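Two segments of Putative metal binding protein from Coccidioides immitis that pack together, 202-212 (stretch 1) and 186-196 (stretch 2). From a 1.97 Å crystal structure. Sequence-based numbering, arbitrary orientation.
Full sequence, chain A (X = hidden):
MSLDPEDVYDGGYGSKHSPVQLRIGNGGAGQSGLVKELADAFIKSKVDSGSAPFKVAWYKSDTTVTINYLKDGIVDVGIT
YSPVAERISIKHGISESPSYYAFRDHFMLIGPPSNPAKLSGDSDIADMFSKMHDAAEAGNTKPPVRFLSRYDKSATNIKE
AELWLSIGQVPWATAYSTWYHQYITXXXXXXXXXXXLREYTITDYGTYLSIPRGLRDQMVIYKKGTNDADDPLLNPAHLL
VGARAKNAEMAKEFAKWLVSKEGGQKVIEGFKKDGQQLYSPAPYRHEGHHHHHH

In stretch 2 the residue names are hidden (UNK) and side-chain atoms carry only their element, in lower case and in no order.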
ATOM      1  N   ILE A 202      -6.163  -7.756  -7.300  1.00 17.76           N
ATOM      2  CA  ILE A 202      -6.239  -6.633  -6.381  1.00 18.09           C
ATOM      3  C   ILE A 202      -4.935  -5.904  -6.651  1.00 18.12           C
ATOM      4  O   ILE A 202      -3.872  -6.528  -6.710  1.00 16.25           O
ATOM      5  CB  ILE A 202      -6.297  -7.088  -4.909  1.00 17.21           C
ATOM      6  CG1 ILE A 202      -7.696  -7.638  -4.593  1.00 16.58           C
ATOM      7  CG2 ILE A 202      -5.935  -5.937  -3.984  1.00 17.07           C
ATOM      8  CD1 ILE A 202      -8.813  -6.598  -4.612  1.00 15.27           C
ATOM      9  N   THR A 203      -5.034  -4.596  -6.861  1.00 17.85           N
ATOM     10  CA  THR A 203      -3.881  -3.753  -7.135  1.00 19.71           C
ATOM     11  C   THR A 203      -4.108  -2.458  -6.346  1.00 20.01           C
ATOM     12  O   THR A 203      -5.035  -2.379  -5.538  1.00 19.89           O
ATOM     13  CB  THR A 203      -3.760  -3.461  -8.670  1.00 18.07           C
ATOM     14  OG1 THR A 203      -2.578  -2.697  -8.934  1.00 16.26           O
ATOM     15  CG2 THR A 203      -4.974  -2.687  -9.177  1.00 19.90           C
ATOM     16  N   ASP A 204      -3.271  -1.450  -6.558  1.00 21.72           N
ATOM     17  CA  ASP A 204      -3.469  -0.201  -5.829  1.00 25.29           C
ATOM     18  C   ASP A 204      -3.589   0.969  -6.794  1.00 25.38           C
ATOM     19  O   ASP A 204      -3.149   0.886  -7.943  1.00 23.26           O
ATOM     20  CB  ASP A 204      -2.329   0.042  -4.831  1.00 25.00           C
ATOM     21  CG  ASP A 204      -0.980   0.145  -5.499  1.00 26.43           C
ATOM     22  OD1 ASP A 204      -0.397  -0.900  -5.863  1.00 33.80           O
ATOM     23  OD2 ASP A 204      -0.495   1.278  -5.671  1.00 30.84           O
ATOM     24  N   TYR A 205      -4.187   2.057  -6.318  1.00 25.39           N
ATOM     25  CA  TYR A 205      -4.397   3.237  -7.142  1.00 26.21           C
ATOM     26  C   TYR A 205      -3.143   3.760  -7.832  1.00 25.97           C
ATOM     27  O   TYR A 205      -3.177   4.055  -9.026  1.00 25.22           O
ATOM     28  CB  TYR A 205      -5.026   4.357  -6.303  1.00 26.05           C
ATOM     29  CG  TYR A 205      -5.549   5.518  -7.127  1.00 26.11           C
ATOM     30  CD1 TYR A 205      -6.332   5.298  -8.262  1.00 26.16           C
ATOM     31  CD2 TYR A 205      -5.290   6.841  -6.750  1.00 28.06           C
ATOM     32  CE1 TYR A 205      -6.845   6.365  -9.004  1.00 27.64           C
ATOM     33  CE2 TYR A 205      -5.800   7.913  -7.478  1.00 26.25           C
ATOM     34  CZ  TYR A 205      -6.571   7.671  -8.602  1.00 25.85           C
ATOM     35  OH  TYR A 205      -7.057   8.723  -9.333  1.00 24.43           O
ATOM     36  N   GLY A 206      -2.047   3.872  -7.081  1.00 26.31           N
ATOM     37  CA  GLY A 206      -0.795   4.379  -7.631  1.00 24.84           C
ATOM     38  C   GLY A 206      -0.213   3.542  -8.756  1.00 24.76           C
ATOM     39  O   GLY A 206       0.336   4.074  -9.728  1.00 22.75           O
ATOM     40  N   THR A 207      -0.317   2.224  -8.621  1.00 23.09           N
ATOM     41  CA  THR A 207       0.183   1.311  -9.642  1.00 21.61           C
ATOM     42  C   THR A 207      -0.664   1.501 -10.899  1.00 20.00           C
ATOM     43  O   THR A 207      -0.143   1.544 -12.014  1.00 21.11           O
ATOM     44  CB  THR A 207       0.078  -0.147  -9.158  1.00 20.26           C
ATOM     45  OG1 THR A 207       0.867  -0.305  -7.973  1.00 22.26           O
ATOM     46  CG2 THR A 207       0.577  -1.115 -10.233  1.00 19.25           C
ATOM     47  N   TYR A 208      -1.973   1.620 -10.703  1.00 20.72           N
ATOM     48  CA  TYR A 208      -2.913   1.833 -11.798  1.00 21.75           C
ATOM     49  C   TYR A 208      -2.540   3.081 -12.613  1.00 23.72           C
ATOM     50  O   TYR A 208      -2.542   3.063 -13.856  1.00 22.48           O
ATOM     51  CB  TYR A 208      -4.328   1.998 -11.231  1.00 21.07           C
ATOM     52  CG  TYR A 208      -5.363   2.445 -12.232  1.00 22.78           C
ATOM     53  CD1 TYR A 208      -5.738   1.622 -13.298  1.00 22.91           C
ATOM     54  CD2 TYR A 208      -5.971   3.696 -12.119  1.00 24.94           C
ATOM     55  CE1 TYR A 208      -6.688   2.033 -14.227  1.00 23.31           C
ATOM     56  CE2 TYR A 208      -6.930   4.122 -13.050  1.00 25.21           C
ATOM     57  CZ  TYR A 208      -7.283   3.282 -14.096  1.00 25.93           C
ATOM     58  OH  TYR A 208      -8.227   3.688 -15.009  1.00 25.16           O
ATOM     59  N   LEU A 209      -2.227   4.165 -11.910  1.00 23.20           N
ATOM     60  CA  LEU A 209      -1.868   5.413 -12.573  1.00 23.68           C
ATOM     61  C   LEU A 209      -0.495   5.328 -13.213  1.00 23.95           C
ATOM     62  O   LEU A 209      -0.091   6.231 -13.944  1.00 22.87           O
ATOM     63  CB  LEU A 209      -1.897   6.575 -11.571  1.00 24.23           C
ATOM     64  CG  LEU A 209      -3.272   6.851 -10.953  1.00 24.22           C
ATOM     65  CD1 LEU A 209      -3.135   7.867  -9.813  1.00 27.79           C
ATOM     66  CD2 LEU A 209      -4.224   7.355 -12.022  1.00 25.76           C
ATOM     67  N   SER A 210       0.213   4.233 -12.952  1.00 24.67           N
ATOM     68  CA  SER A 210       1.547   4.046 -13.504  1.00 25.07           C
ATOM     69  C   SER A 210       1.574   3.282 -14.827  1.00 23.80           C
ATOM     70  O   SER A 210       2.575   3.326 -15.526  1.00 24.37           O
ATOM     71  CB  SER A 210       2.441   3.306 -12.502  1.00 25.68           C
ATOM     72  OG  SER A 210       2.618   4.050 -11.313  1.00 30.03           O
ATOM     73  N   ILE A 211       0.501   2.570 -15.162  1.00 24.20           N
ATOM     74  CA  ILE A 211       0.504   1.800 -16.399  1.00 24.05           C
ATOM     75  C   ILE A 211       0.006   2.610 -17.590  1.00 23.41           C
ATOM     76  O   ILE A 211      -0.717   3.596 -17.433  1.00 24.44           O
ATOM     77  CB  ILE A 211      -0.327   0.490 -16.265  1.00 24.78           C
ATOM     78  CG1 ILE A 211      -1.788   0.818 -15.970  1.00 24.88           C
ATOM     79  CG2 ILE A 211       0.264  -0.392 -15.162  1.00 24.73           C
ATOM     80  CD1 ILE A 211      -2.700  -0.386 -15.980  1.00 25.01           C
ATOM     81  N   PRO A 212       0.405   2.212 -18.803  1.00 24.20           N
ATOM     82  CA  PRO A 212      -0.020   2.925 -20.015  1.00 23.36           C
ATOM     83  C   PRO A 212      -1.528   3.129 -20.084  1.00 23.63           C
ATOM     84  O   PRO A 212      -2.292   2.264 -19.666  1.00 23.16           O
ATOM     85  CB  PRO A 212       0.487   2.027 -21.131  1.00 22.25           C
ATOM     86  CG  PRO A 212       1.738   1.430 -20.535  1.00 22.87           C
ATOM     87  CD  PRO A 212       1.281   1.074 -19.136  1.00 22.29           C
ATOM     88  N   UNK A 186       6.864  -7.161  -8.919  1.00 29.30           N
ATOM     89  CA  UNK A 186       6.518  -5.861  -8.339  1.00 30.74           C
ATOM     90  C   UNK A 186       5.139  -5.465  -8.865  1.00 28.65           C
ATOM     91  O   UNK A 186       4.658  -6.048  -9.836  1.00 27.91           O
ATOM     92  c   UNK A 186       9.439  -5.613  -7.348  1.00 41.39           C
ATOM     93  c   UNK A 186       9.838  -5.172  -9.675  1.00 41.07           C
ATOM     94  c   UNK A 186      11.650  -5.940  -8.277  1.00 43.56           C
ATOM     95  c   UNK A 186       7.532  -4.794  -8.766  1.00 35.23           C
ATOM     96  c   UNK A 186      10.778  -5.979  -7.184  1.00 42.76           C
ATOM     97  c   UNK A 186      11.178  -5.535  -9.527  1.00 43.05           C
ATOM     98  c   UNK A 186       8.961  -5.206  -8.591  1.00 39.48           C
ATOM     99  N   UNK A 187       4.502  -4.451  -8.245  1.00 27.27           N
ATOM    100  CA  UNK A 187       3.178  -3.934  -8.598  1.00 26.21           C
ATOM    101  C   UNK A 187       2.851  -3.711 -10.072  1.00 24.15           C
ATOM    102  O   UNK A 187       1.868  -4.248 -10.575  1.00 22.35           O
ATOM    103  c   UNK A 187       5.043  -3.699  -7.096  1.00 26.77           C
ATOM    104  c   UNK A 187       3.812  -2.979  -6.565  1.00 27.03           C
ATOM    105  c   UNK A 187       3.104  -2.629  -7.809  1.00 26.38           C
ATOM    106  N   UNK A 188       3.658  -2.901 -10.752  1.00 23.59           N
ATOM    107  CA  UNK A 188       3.405  -2.585 -12.157  1.00 23.17           C
ATOM    108  C   UNK A 188       3.386  -3.822 -13.053  1.00 23.03           C
ATOM    109  O   UNK A 188       2.453  -4.016 -13.836  1.00 21.57           O
ATOM    110  c   UNK A 188       5.267   0.859 -12.400  1.00 23.86           C
ATOM    111  c   UNK A 188       4.444  -1.562 -12.692  1.00 23.55           C
ATOM    112  c   UNK A 188       4.295  -1.402 -14.213  1.00 23.83           C
ATOM    113  c   UNK A 188       4.238  -0.205 -12.007  1.00 25.93           C
ATOM    114  N   UNK A 189       4.410  -4.659 -12.938  1.00 24.91           N
ATOM    115  CA  UNK A 189       4.474  -5.882 -13.739  1.00 22.58           C
ATOM    116  C   UNK A 189       3.258  -6.769 -13.466  1.00 19.65           C
ATOM    117  O   UNK A 189       2.638  -7.286 -14.396  1.00 17.54           O
ATOM    118  o   UNK A 189       8.427  -7.574 -12.891  1.00 41.64           O
ATOM    119  c   UNK A 189       8.274  -6.418 -13.302  1.00 38.80           C
ATOM    120  c   UNK A 189       5.759  -6.648 -13.430  1.00 26.59           C
ATOM    121  c   UNK A 189       7.001  -6.002 -14.015  1.00 32.52           C
ATOM    122  n   UNK A 189       9.207  -5.474 -13.162  1.00 40.27           N
ATOM    123  N   UNK A 190       2.910  -6.941 -12.193  1.00 19.00           N
ATOM    124  CA  UNK A 190       1.759  -7.777 -11.833  1.00 18.65           C
ATOM    125  C   UNK A 190       0.435  -7.278 -12.423  1.00 17.88           C
ATOM    126  O   UNK A 190      -0.382  -8.078 -12.894  1.00 17.40           O
ATOM    127  c   UNK A 190       1.648  -7.890 -10.298  1.00 18.66           C
ATOM    128  N   UNK A 191       0.201  -5.965 -12.371  1.00 16.40           N
ATOM    129  CA  UNK A 191      -1.030  -5.412 -12.927  1.00 17.90           C
ATOM    130  C   UNK A 191      -1.017  -5.575 -14.452  1.00 18.52           C
ATOM    131  O   UNK A 191      -2.024  -5.939 -15.052  1.00 18.17           O
ATOM    132  c   UNK A 191      -2.502  -1.784 -12.519  1.00 17.00           C
ATOM    133  c   UNK A 191      -2.404  -3.184 -13.138  1.00 16.80           C
ATOM    134  c   UNK A 191      -3.689  -3.973 -12.880  1.00 14.75           C
ATOM    135  c   UNK A 191      -1.189  -3.923 -12.555  1.00 17.80           C
ATOM    136  N   UNK A 192       0.134  -5.311 -15.064  1.00 19.90           N
ATOM    137  CA  UNK A 192       0.280  -5.444 -16.507  1.00 20.92           C
ATOM    138  C   UNK A 192      -0.034  -6.884 -16.927  1.00 21.01           C
ATOM    139  O   UNK A 192      -0.732  -7.125 -17.920  1.00 20.32           O
ATOM    140  c   UNK A 192       1.887  -5.309 -18.451  1.00 21.30           C
ATOM    141  o   UNK A 192       1.979  -3.707 -16.645  1.00 19.12           O
ATOM    142  c   UNK A 192       1.716  -5.084 -16.952  1.00 21.41           C
ATOM    143  N   UNK A 193       0.481  -7.836 -16.157  1.00 19.99           N
ATOM    144  CA  UNK A 193       0.259  -9.250 -16.439  1.00 21.48           C
ATOM    145  C   UNK A 193      -1.215  -9.623 -16.308  1.00 19.32           C
ATOM    146  O   UNK A 193      -1.745 -10.343 -17.149  1.00 20.76           O
ATOM    147  c   UNK A 193       1.096 -10.114 -15.494  1.00 17.98           C
ATOM    148  N   UNK A 194      -1.877  -9.138 -15.256  1.00 20.23           N
ATOM    149  CA  UNK A 194      -3.289  -9.443 -15.043  1.00 18.62           C
ATOM    150  C   UNK A 194      -4.128  -8.965 -16.223  1.00 20.85           C
ATOM    151  O   UNK A 194      -5.064  -9.644 -16.661  1.00 18.91           O
ATOM    152  c   UNK A 194      -3.791  -8.783 -13.765  1.00 18.03           C
ATOM    153  N   UNK A 195      -3.796  -7.780 -16.717  1.00 20.45           N
ATOM    154  CA  UNK A 195      -4.520  -7.190 -17.831  1.00 19.79           C
ATOM    155  C   UNK A 195      -4.283  -7.971 -19.117  1.00 18.43           C
ATOM    156  O   UNK A 195      -5.234  -8.301 -19.820  1.00 19.37           O
ATOM    157  c   UNK A 195      -4.595  -4.914 -16.801  1.00 19.40           C
ATOM    158  c   UNK A 195      -4.109  -5.716 -18.009  1.00 19.04           C
ATOM    159  c   UNK A 195      -4.708  -5.136 -19.291  1.00 18.55           C
ATOM    160  c   UNK A 195      -3.915  -3.555 -16.667  1.00 19.68           C
ATOM    161  N   UNK A 196      -3.024  -8.283 -19.402  1.00 18.71           N
ATOM    162  CA  UNK A 196      -2.669  -9.029 -20.609  1.00 21.11           C
ATOM    163  C   UNK A 196      -3.261 -10.433 -20.602  1.00 20.99           C
ATOM    164  O   UNK A 196      -3.644 -10.959 -21.643  1.00 18.85           O
ATOM    165  c   UNK A 196       1.147  -8.219 -21.131  1.00 25.90           C
ATOM    166  c   UNK A 196      -1.149  -9.144 -20.748  1.00 21.82           C
ATOM    167  c   UNK A 196      -0.804  -7.294 -22.376  1.00 26.64           C
ATOM    168  c   UNK A 196      -0.337  -7.883 -21.059  1.00 24.51           C
TER
HETATM  169  O   HOH W   1      -0.220  -4.777  -8.857  1.00 25.40           O

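Position 186 carries seven side-chain carbons, one leading into a six-membered ring, with no hydroxyl oxygen on that ring. The side chain lies out of reach of stretch 1; the residue is Phe 186, at the N-cap position before the helix. At 187, three carbons close a ring onto the backbone nitrogen, and this ring meets Thr 207 of stretch 1; the closure defines Pro 187. Its CB lies 3.2 Å from OG1 of Thr 207, a close van der Waals approach.

Position 188 has four carbons, forked at the first, with one arm two carbons long, and it meets Thr 207, Ser 210 and Ile 211. That pattern is Ile 188. Its CA-to-CB bond points sideways, yet the side chain reaches stretch 1: CD1 is 3.7 Å from CB of Ser 210, and CG2 is 4.3 Å from CG2 of Ile 211. Position 189 shows three carbons, the third bearing one oxygen and one nitrogen, and it points away from stretch 1 without touching it. The terminal amide identifies Gln 189.

A single carbon at 190, directed sideways and without contact to stretch 1, makes this Ala 190. Position 191 again has four carbons, but the fork comes at the second, and the side chain is directed toward stretch 1, where it touches Thr 203, Thr 207, Tyr 208 and Ile 211. This is Leu 191, with chi1 t and chi2 p. Its CD2 lies 3.7 Å from OG1 of Thr 203, 3.9 Å from CG2 of Thr 207 and 3.7 Å from CD1 of Ile 211.

At 192, one carbon carries an oxygen and a second carbon, and the side chain lies near Ile 211; the residue is Thr 192. Its OG1 donates a hydrogen bond to O of Ile 188 (2.9 Å), turning the hydroxyl back onto its own helix, and lies 4.0 Å from CG2 of Ile 211. Positions 193 and 194 each have one side-chain carbon and are out of reach of stretch 1; they are Ala 193 and Ala 194. Position 195 has four carbons forked at the first, with one two-carbon arm directed at Ile 211. It is Ile 195, whose CD1 meets CD1 of Ile 211 at 3.5 Å. The four carbons at 196 fork at the second and touch nothing on stretch 1, giving Leu 196.

The contact buries 408 Å², both sides summed, and contains no direct hydrogen bond between the stretches. Ile 211 packs against Ile 188, Leu 191 and Ile 195, which recur along one side of the helix. Nearer the helix start, Thr 207 sits against Pro 187, while its OG1 and N donate to OD1 (2.5 Å) and OD2 (3.1 Å) of Asp 204, the latter capping the start of the helix. One water adds a polar bridge, donating to O of Pro 187 (2.8 Å) and hydrogen bonding with OG1 of Thr 203 (3.1 Å).

Stretch 2 186-196: FPIQALTAAIL
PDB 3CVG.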